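Local coordinates for protein superoxide dismutase [Cu-Zn] (Bacteroidetes bacterium GWA2_30_7, PDB 7B4P) that probably catalyses the disproportionation of superoxide into oxygen and hydrogen peroxide at a site that carries copper and zinc, at residues G49-E54 against N128-K133; I124-E129 against G141-C146. All coordinates share one frame; numbering follows the deposited sequence.

In the fold
Both contacts reach one antiparallel sheet of the Greek-key barrel, in which strand 122-126 lies between strands 46-53 and 143-151. Along the chain come 49-54, then 124-129, which runs on into 128-133 with Asn128 and Glu129 in common, and finally 141-146. Contact 1 joins Gly49 and His51 of strand 46-53 to the loop leaving strand 122-126; contact 2 pairs strand 122-126 with strand 143-151. Their centres are about 8 Å apart, and probable backbone hydrogen bonds from His126 to Gly49 and from Ile124 to His51 join them. Together they supply three copper-binding histidines, His51, His53 and His126, so the copper is bound by side chains from two neighbouring strands.

Contact 1: residues G49-E54 against N128-K133; sequences GFHIHE and NEDDLK. With CU (copper (II) ion), chain E.
The second shell of the copper site includes a histidine-carboxylate hydrogen bond, from His51 of strand 46-53 to Asp130 of the loop that leaves strand 122-126. Histidine suits the place because its two ring nitrogens serve different partners: ND1 binds the copper ion at 2.2 Å, while NE2 donates to Asp130 OD2 at 2.7 Å. The bond is almost straight, 176° at the hydrogen, and the oxygen lies in the ring plane, at the edge. Ring and carboxylate planes stand 65° apart, and NE2 comes to OD2 from above the carboxylate plane. With CG of Asp130 anti to its own backbone N (chi1 173°), the acid extends from the loop to the ring. Its other oxygen, OD1, accepts from Leu132 N at 2.9 Å in an Asx turn and also from His77; with the bond at OD2, these limit rotation of the carboxylate. Gly49 N donates to Asn128 O at 3.1 Å, tying strand to loop, and Gly49 CA packs on Asp130 CB. Glycine suits its place, since a side chain would probably come close to the His51 ring, which already has Gly49 C over one face. His53, two residues along the strand, adds NE2 to the copper at 2.1 Å, and His126 supplies a third ligand. This His-X-His pair, backed by an aspartate linking two histidines, is characteristic of Cu,Zn superoxide dismutases.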
ATOM      1  N   GLY A  49      15.785 -11.694   4.109  1.00 79.21           N
ATOM      2  CA  GLY A  49      14.466 -12.294   3.825  1.00 79.09           C
ATOM      3  C   GLY A  49      13.556 -11.302   3.123  1.00 76.50           C
ATOM      4  O   GLY A  49      13.481 -10.145   3.578  1.00 74.26           O
ATOM      5  N   PHE A  50      12.898 -11.745   2.050  1.00 76.80           N
ATOM      6  CA  PHE A  50      12.112 -10.908   1.108  1.00 75.36           C
ATOM      7  C   PHE A  50      10.840 -11.683   0.741  1.00 76.76           C
ATOM      8  O   PHE A  50      10.938 -12.651  -0.041  1.00 78.91           O
ATOM      9  CB  PHE A  50      12.995 -10.573  -0.098  1.00 74.92           C
ATOM     10  CG  PHE A  50      12.460  -9.536  -1.052  1.00 73.90           C
ATOM     11  CD1 PHE A  50      12.311  -8.215  -0.656  1.00 72.29           C
ATOM     12  CD2 PHE A  50      12.157  -9.869  -2.364  1.00 74.88           C
ATOM     13  CE1 PHE A  50      11.838  -7.260  -1.543  1.00 71.39           C
ATOM     14  CE2 PHE A  50      11.681  -8.914  -3.248  1.00 73.92           C
ATOM     15  CZ  PHE A  50      11.523  -7.611  -2.836  1.00 72.17           C
ATOM     16  N   HIS A  51       9.696 -11.298   1.319  1.00 76.08           N
ATOM     17  CA  HIS A  51       8.420 -12.061   1.249  1.00 77.48           C
ATOM     18  C   HIS A  51       7.224 -11.125   1.045  1.00 76.63           C
ATOM     19  O   HIS A  51       7.315  -9.943   1.433  1.00 73.91           O
ATOM     20  CB  HIS A  51       8.208 -12.887   2.524  1.00 79.23           C
ATOM     21  CG  HIS A  51       9.382 -13.706   2.942  1.00 79.87           C
ATOM     22  ND1 HIS A  51       9.964 -13.576   4.188  1.00 79.62           N
ATOM     23  CD2 HIS A  51      10.078 -14.664   2.296  1.00 81.37           C
ATOM     24  CE1 HIS A  51      10.970 -14.419   4.291  1.00 81.10           C
ATOM     25  NE2 HIS A  51      11.062 -15.097   3.143  1.00 82.16           N
ATOM     26  N   ILE A  52       6.143 -11.663   0.471  1.00 79.12           N
ATOM     27  CA  ILE A  52       4.775 -11.064   0.490  1.00 79.90           C
ATOM     28  C   ILE A  52       4.023 -11.671   1.682  1.00 82.40           C
ATOM     29  O   ILE A  52       3.944 -12.911   1.754  1.00 85.28           O
ATOM     30  CB  ILE A  52       4.041 -11.304  -0.846  1.00 81.37           C
ATOM     31  CG1 ILE A  52       4.775 -10.658  -2.025  1.00 79.97           C
ATOM     32  CG2 ILE A  52       2.595 -10.839  -0.760  1.00 82.51           C
ATOM     33  CD1 ILE A  52       4.329 -11.158  -3.381  1.00 82.03           C
ATOM     34  N   HIS A  53       3.509 -10.830   2.585  1.00 82.45           N
ATOM     35  CA  HIS A  53       2.771 -11.237   3.811  1.00 85.74           C
ATOM     36  C   HIS A  53       1.268 -11.015   3.601  1.00 87.67           C
ATOM     37  O   HIS A  53       0.911 -10.152   2.783  1.00 85.81           O
ATOM     38  CB  HIS A  53       3.337 -10.503   5.035  1.00 84.98           C
ATOM     39  CG  HIS A  53       4.673 -11.004   5.468  1.00 85.20           C
ATOM     40  ND1 HIS A  53       4.912 -11.459   6.749  1.00 87.02           N
ATOM     41  CD2 HIS A  53       5.838 -11.138   4.795  1.00 83.80           C
ATOM     42  CE1 HIS A  53       6.167 -11.840   6.851  1.00 86.93           C
ATOM     43  NE2 HIS A  53       6.758 -11.655   5.665  1.00 84.75           N
ATOM     44  N   GLU A  54       0.429 -11.773   4.315  1.00 91.73           N
ATOM     45  CA  GLU A  54      -1.025 -11.931   4.022  1.00 95.04           C
ATOM     46  C   GLU A  54      -1.775 -10.610   4.251  1.00 93.66           C
ATOM     47  O   GLU A  54      -2.659 -10.302   3.429  1.00 93.74           O
ATOM     48  CB  GLU A  54      -1.630 -13.078   4.840  1.00100.11           C
ATOM     49  CG  GLU A  54      -1.653 -12.839   6.341  1.00101.53           C
ATOM     50  CD  GLU A  54      -1.957 -14.080   7.161  1.00106.33           C
ATOM     51  OE1 GLU A  54      -2.818 -14.871   6.725  1.00109.87           O
ATOM     52  OE2 GLU A  54      -1.331 -14.255   8.231  1.00107.17           O
ATOM     53  N   ASN A 128      17.674 -10.850   8.997  1.00 83.86           N
ATOM     54  CA  ASN A 128      18.585 -11.990   8.709  1.00 85.52           C
ATOM     55  C   ASN A 128      18.188 -12.653   7.387  1.00 84.85           C
ATOM     56  O   ASN A 128      17.139 -12.290   6.819  1.00 82.13           O
ATOM     57  CB  ASN A 128      18.585 -13.015   9.846  1.00 88.57           C
ATOM     58  CG  ASN A 128      18.881 -12.396  11.195  1.00 89.88           C
ATOM     59  OD1 ASN A 128      19.715 -11.499  11.302  1.00 89.27           O
ATOM     60  ND2 ASN A 128      18.208 -12.873  12.229  1.00 92.15           N
ATOM     61  N   GLU A 129      19.019 -13.592   6.932  1.00 87.51           N
ATOM     62  CA  GLU A 129      18.829 -14.384   5.688  1.00 88.32           C
ATOM     63  C   GLU A 129      17.671 -15.369   5.886  1.00 89.97           C
ATOM     64  O   GLU A 129      17.547 -15.924   6.997  1.00 92.45           O
ATOM     65  CB  GLU A 129      20.130 -15.117   5.352  1.00 90.93           C
ATOM     66  CG  GLU A 129      20.077 -15.928   4.069  1.00 92.29           C
ATOM     67  CD  GLU A 129      21.362 -16.670   3.746  1.00 95.49           C
ATOM     68  OE1 GLU A 129      22.359 -16.471   4.470  1.00 97.05           O
ATOM     69  OE2 GLU A 129      21.368 -17.445   2.769  1.00 97.59           O
ATOM     70  N   ASP A 130      16.856 -15.556   4.844  1.00 88.85           N
ATOM     71  CA  ASP A 130      15.873 -16.664   4.716  1.00 90.52           C
ATOM     72  C   ASP A 130      16.625 -17.899   4.200  1.00 93.09           C
ATOM     73  O   ASP A 130      17.053 -17.880   3.032  1.00 92.25           O
ATOM     74  CB  ASP A 130      14.714 -16.251   3.803  1.00 88.80           C
ATOM     75  CG  ASP A 130      13.733 -17.363   3.473  1.00 91.53           C
ATOM     76  OD1 ASP A 130      13.882 -18.466   4.029  1.00 94.78           O
ATOM     77  OD2 ASP A 130      12.831 -17.115   2.650  1.00 90.76           O
ATOM     78  N   ASP A 131      16.782 -18.929   5.040  1.00 96.12           N
ATOM     79  CA  ASP A 131      17.581 -20.147   4.730  1.00 99.57           C
ATOM     80  C   ASP A 131      16.806 -21.056   3.762  1.00101.87           C
ATOM     81  O   ASP A 131      17.432 -21.990   3.220  1.00104.78           O
ATOM     82  CB  ASP A 131      18.013 -20.883   6.003  1.00102.81           C
ATOM     83  CG  ASP A 131      16.885 -21.361   6.903  1.00104.73           C
ATOM     84  OD1 ASP A 131      15.776 -21.602   6.388  1.00104.76           O
ATOM     85  OD2 ASP A 131      17.129 -21.492   8.118  1.00106.35           O
ATOM     86  N   LEU A 132      15.504 -20.801   3.574  1.00101.10           N
ATOM     87  CA  LEU A 132      14.614 -21.472   2.582  1.00102.89           C
ATOM     88  C   LEU A 132      14.309 -22.913   3.017  1.00107.97           C
ATOM     89  O   LEU A 132      13.751 -23.663   2.190  1.00110.33           O
ATOM     90  CB  LEU A 132      15.271 -21.447   1.194  1.00102.37           C
ATOM     91  CG  LEU A 132      15.776 -20.086   0.710  1.00 98.09           C
ATOM     92  CD1 LEU A 132      16.639 -20.239  -0.534  1.00 98.58           C
ATOM     93  CD2 LEU A 132      14.620 -19.136   0.443  1.00 95.23           C
ATOM     94  N   LYS A 133      14.636 -23.278   4.264  1.00109.92           N
ATOM     95  CA  LYS A 133      14.484 -24.654   4.815  1.00115.44           C
ATOM     96  C   LYS A 133      13.592 -24.613   6.061  1.00116.02           C
ATOM     97  O   LYS A 133      12.565 -25.319   6.069  1.00119.50           O
ATOM     98  CB  LYS A 133      15.851 -25.258   5.159  1.00118.31           C
ATOM     99  CG  LYS A 133      16.851 -25.329   4.011  1.00118.14           C
ATOM    100  CD  LYS A 133      16.612 -26.478   3.053  1.00122.37           C
ATOM    101  CE  LYS A 133      17.722 -26.635   2.034  1.00122.81           C
ATOM    102  NZ  LYS A 133      17.708 -27.979   1.407  1.00128.32           N
TER
HETATM  103 CU    CU E 201       8.634 -12.499   5.528  1.00 90.29          CU

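Contact 2: residues I124-E129 against G141-C146; sequences IVHKNE and GARVAC. With CU (copper (II) ion), chain E.
The His126 imidazole carries CG2 of Ile124 on one face, 3.5 Å above its plane and toward the rim, while Gly141 O meets the ring edge in plane. ND1 donates to Gly141 O at 3.0 Å, arriving above the carbonyl plane, and NE2 binds the copper ion at 2.1 Å; the bond to Gly141 thus helps fix the ring's rotation. His126 lies on the same face of the sheet as Ile124 and Arg143; with CG beside the backbone N (chi1 -67°) its ring turns ND1 toward Gly141 O. The strands are antiparallel, with Val125 N bonded to Ala145 O, and a classic beta bulge puts Val144 and Ala145 both opposite Val125, whose O accepts from Val144 N at 2.8 Å and, weakly, from Ala145 N. Arg143 extends its chain past Ile124, CG against CG2 at 3.6 Å, and its guanidinium bonds Gly63 O. The other branch of Ile124 places CD1 3.5 Å from Cys146 SG, which is disulfide-bonded to Cys58. Isoleucine's two branches suit these neighbours, and an alanine here would probably leave a gap beside the His126 ring and the disulfide sulfur, with the Arg143 chain less firmly held. Beyond the bulge, Lys127 N donates to Ala142 O at 2.8 Å.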
ATOM      1  N   ILE A 124       7.574  -7.490   3.060  1.00 73.32           N
ATOM      2  CA  ILE A 124       8.381  -7.437   4.317  1.00 73.96           C
ATOM      3  C   ILE A 124       9.830  -7.810   3.985  1.00 73.31           C
ATOM      4  O   ILE A 124      10.042  -8.871   3.364  1.00 74.06           O
ATOM      5  CB  ILE A 124       7.787  -8.362   5.400  1.00 76.69           C
ATOM      6  CG1 ILE A 124       6.435  -7.855   5.909  1.00 77.41           C
ATOM      7  CG2 ILE A 124       8.770  -8.573   6.544  1.00 77.67           C
ATOM      8  CD1 ILE A 124       6.518  -6.597   6.745  1.00 76.85           C
ATOM      9  N   VAL A 125      10.778  -6.960   4.382  1.00 72.36           N
ATOM     10  CA  VAL A 125      12.240  -7.254   4.359  1.00 72.24           C
ATOM     11  C   VAL A 125      12.656  -7.600   5.791  1.00 73.48           C
ATOM     12  O   VAL A 125      12.275  -6.851   6.715  1.00 72.45           O
ATOM     13  CB  VAL A 125      13.050  -6.075   3.790  1.00 71.26           C
ATOM     14  CG1 VAL A 125      14.511  -6.448   3.595  1.00 72.22           C
ATOM     15  CG2 VAL A 125      12.455  -5.563   2.487  1.00 70.32           C
ATOM     16  N   HIS A 126      13.384  -8.708   5.961  1.00 75.39           N
ATOM     17  CA  HIS A 126      13.805  -9.251   7.281  1.00 78.02           C
ATOM     18  C   HIS A 126      15.246  -8.826   7.581  1.00 78.48           C
ATOM     19  O   HIS A 126      15.962  -8.448   6.636  1.00 77.75           O
ATOM     20  CB  HIS A 126      13.627 -10.774   7.311  1.00 80.25           C
ATOM     21  CG  HIS A 126      12.202 -11.206   7.259  1.00 81.04           C
ATOM     22  ND1 HIS A 126      11.459 -11.437   8.400  1.00 82.88           N
ATOM     23  CD2 HIS A 126      11.378 -11.442   6.214  1.00 80.73           C
ATOM     24  CE1 HIS A 126      10.239 -11.802   8.059  1.00 83.57           C
ATOM     25  NE2 HIS A 126      10.164 -11.815   6.724  1.00 82.22           N
ATOM     26  N   LYS A 127      15.640  -8.890   8.855  1.00 80.37           N
ATOM     27  CA  LYS A 127      16.995  -8.520   9.342  1.00 81.37           C
ATOM     28  C   LYS A 127      18.012  -9.564   8.866  1.00 82.40           C
ATOM     29  O   LYS A 127      19.091  -9.161   8.395  1.00 82.37           O
ATOM     30  CB  LYS A 127      16.999  -8.419  10.870  1.00 83.85           C
ATOM     31  CG  LYS A 127      18.319  -7.990  11.491  1.00 85.71           C
ATOM     32  CD  LYS A 127      18.228  -7.770  12.984  1.00 88.52           C
ATOM     33  CE  LYS A 127      19.384  -6.964  13.535  1.00 90.27           C
ATOM     34  NZ  LYS A 127      19.151  -6.577  14.946  0.50 93.14           N
ATOM     35  N   ASN A 128      17.674 -10.850   8.997  1.00 83.86           N
ATOM     36  CA  ASN A 128      18.585 -11.990   8.709  1.00 85.52           C
ATOM     37  C   ASN A 128      18.188 -12.653   7.387  1.00 84.85           C
ATOM     38  O   ASN A 128      17.139 -12.290   6.819  1.00 82.13           O
ATOM     39  CB  ASN A 128      18.585 -13.015   9.846  1.00 88.57           C
ATOM     40  CG  ASN A 128      18.881 -12.396  11.195  1.00 89.88           C
ATOM     41  OD1 ASN A 128      19.715 -11.499  11.302  1.00 89.27           O
ATOM     42  ND2 ASN A 128      18.208 -12.873  12.229  1.00 92.15           N
ATOM     43  N   GLU A 129      19.019 -13.592   6.932  1.00 87.51           N
ATOM     44  CA  GLU A 129      18.829 -14.384   5.688  1.00 88.32           C
ATOM     45  C   GLU A 129      17.671 -15.369   5.886  1.00 89.97           C
ATOM     46  O   GLU A 129      17.547 -15.924   6.997  1.00 92.45           O
ATOM     47  CB  GLU A 129      20.130 -15.117   5.352  1.00 90.93           C
ATOM     48  CG  GLU A 129      20.077 -15.928   4.069  1.00 92.29           C
ATOM     49  CD  GLU A 129      21.362 -16.670   3.746  1.00 95.49           C
ATOM     50  OE1 GLU A 129      22.359 -16.471   4.470  1.00 97.05           O
ATOM     51  OE2 GLU A 129      21.368 -17.445   2.769  1.00 97.59           O
ATOM     52  N   GLY A 141      13.938 -13.919  10.912  1.00 89.41           N
ATOM     53  CA  GLY A 141      13.963 -13.093  12.134  1.00 89.86           C
ATOM     54  C   GLY A 141      13.157 -11.811  11.982  1.00 87.08           C
ATOM     55  O   GLY A 141      12.140 -11.825  11.258  1.00 85.45           O
ATOM     56  N   ALA A 142      13.609 -10.739  12.644  1.00 86.30           N
ATOM     57  CA  ALA A 142      12.904  -9.445  12.797  1.00 84.22           C
ATOM     58  C   ALA A 142      12.662  -8.800  11.428  1.00 80.53           C
ATOM     59  O   ALA A 142      13.428  -9.079  10.485  1.00 79.39           O
ATOM     60  CB  ALA A 142      13.701  -8.530  13.695  1.00 85.17           C
ATOM     61  N   ARG A 143      11.634  -7.954  11.346  1.00 78.98           N
ATOM     62  CA  ARG A 143      11.218  -7.226  10.118  1.00 75.89           C
ATOM     63  C   ARG A 143      11.807  -5.812  10.166  1.00 74.34           C
ATOM     64  O   ARG A 143      11.578  -5.117  11.168  1.00 74.88           O
ATOM     65  CB  ARG A 143       9.689  -7.226  10.017  1.00 76.08           C
ATOM     66  CG  ARG A 143       9.081  -8.614  10.160  1.00 78.29           C
ATOM     67  CD  ARG A 143       7.568  -8.637  10.232  1.00 79.36           C
ATOM     68  NE  ARG A 143       7.090 -10.004  10.402  1.00 81.99           N
ATOM     69  CZ  ARG A 143       5.818 -10.383  10.341  1.00 83.38           C
ATOM     70  NH1 ARG A 143       4.862  -9.497  10.113  1.00 82.42           N
ATOM     71  NH2 ARG A 143       5.506 -11.657  10.510  1.00 86.33           N
ATOM     72  N   VAL A 144      12.544  -5.417   9.123  1.00 72.85           N
ATOM     73  CA  VAL A 144      13.297  -4.127   9.069  1.00 72.42           C
ATOM     74  C   VAL A 144      12.533  -3.113   8.208  1.00 71.18           C
ATOM     75  O   VAL A 144      12.755  -1.904   8.407  1.00 71.83           O
ATOM     76  CB  VAL A 144      14.739  -4.333   8.567  1.00 72.39           C
ATOM     77  CG1 VAL A 144      15.470  -5.383   9.390  1.00 74.54           C
ATOM     78  CG2 VAL A 144      14.801  -4.684   7.087  1.00 70.70           C
ATOM     79  N   ALA A 145      11.675  -3.567   7.289  1.00 70.50           N
ATOM     80  CA  ALA A 145      10.872  -2.690   6.405  1.00 69.71           C
ATOM     81  C   ALA A 145       9.542  -3.361   6.042  1.00 70.18           C
ATOM     82  O   ALA A 145       9.502  -4.602   5.968  1.00 71.13           O
ATOM     83  CB  ALA A 145      11.662  -2.337   5.170  1.00 68.71           C
ATOM     84  N   CYS A 146       8.507  -2.546   5.820  1.00 70.58           N
ATOM     85  CA  CYS A 146       7.131  -2.953   5.429  1.00 71.31           C
ATOM     86  C   CYS A 146       6.634  -2.036   4.306  1.00 69.56           C
ATOM     87  O   CYS A 146       7.046  -0.865   4.274  1.00 69.03           O
ATOM     88  CB  CYS A 146       6.181  -2.875   6.621  1.00 73.83           C
ATOM     89  SG  CYS A 146       4.584  -3.686   6.341  1.00 76.09           S
TER
HETATM   90 CU    CU E 201       8.634 -12.499   5.528  1.00 90.29          CU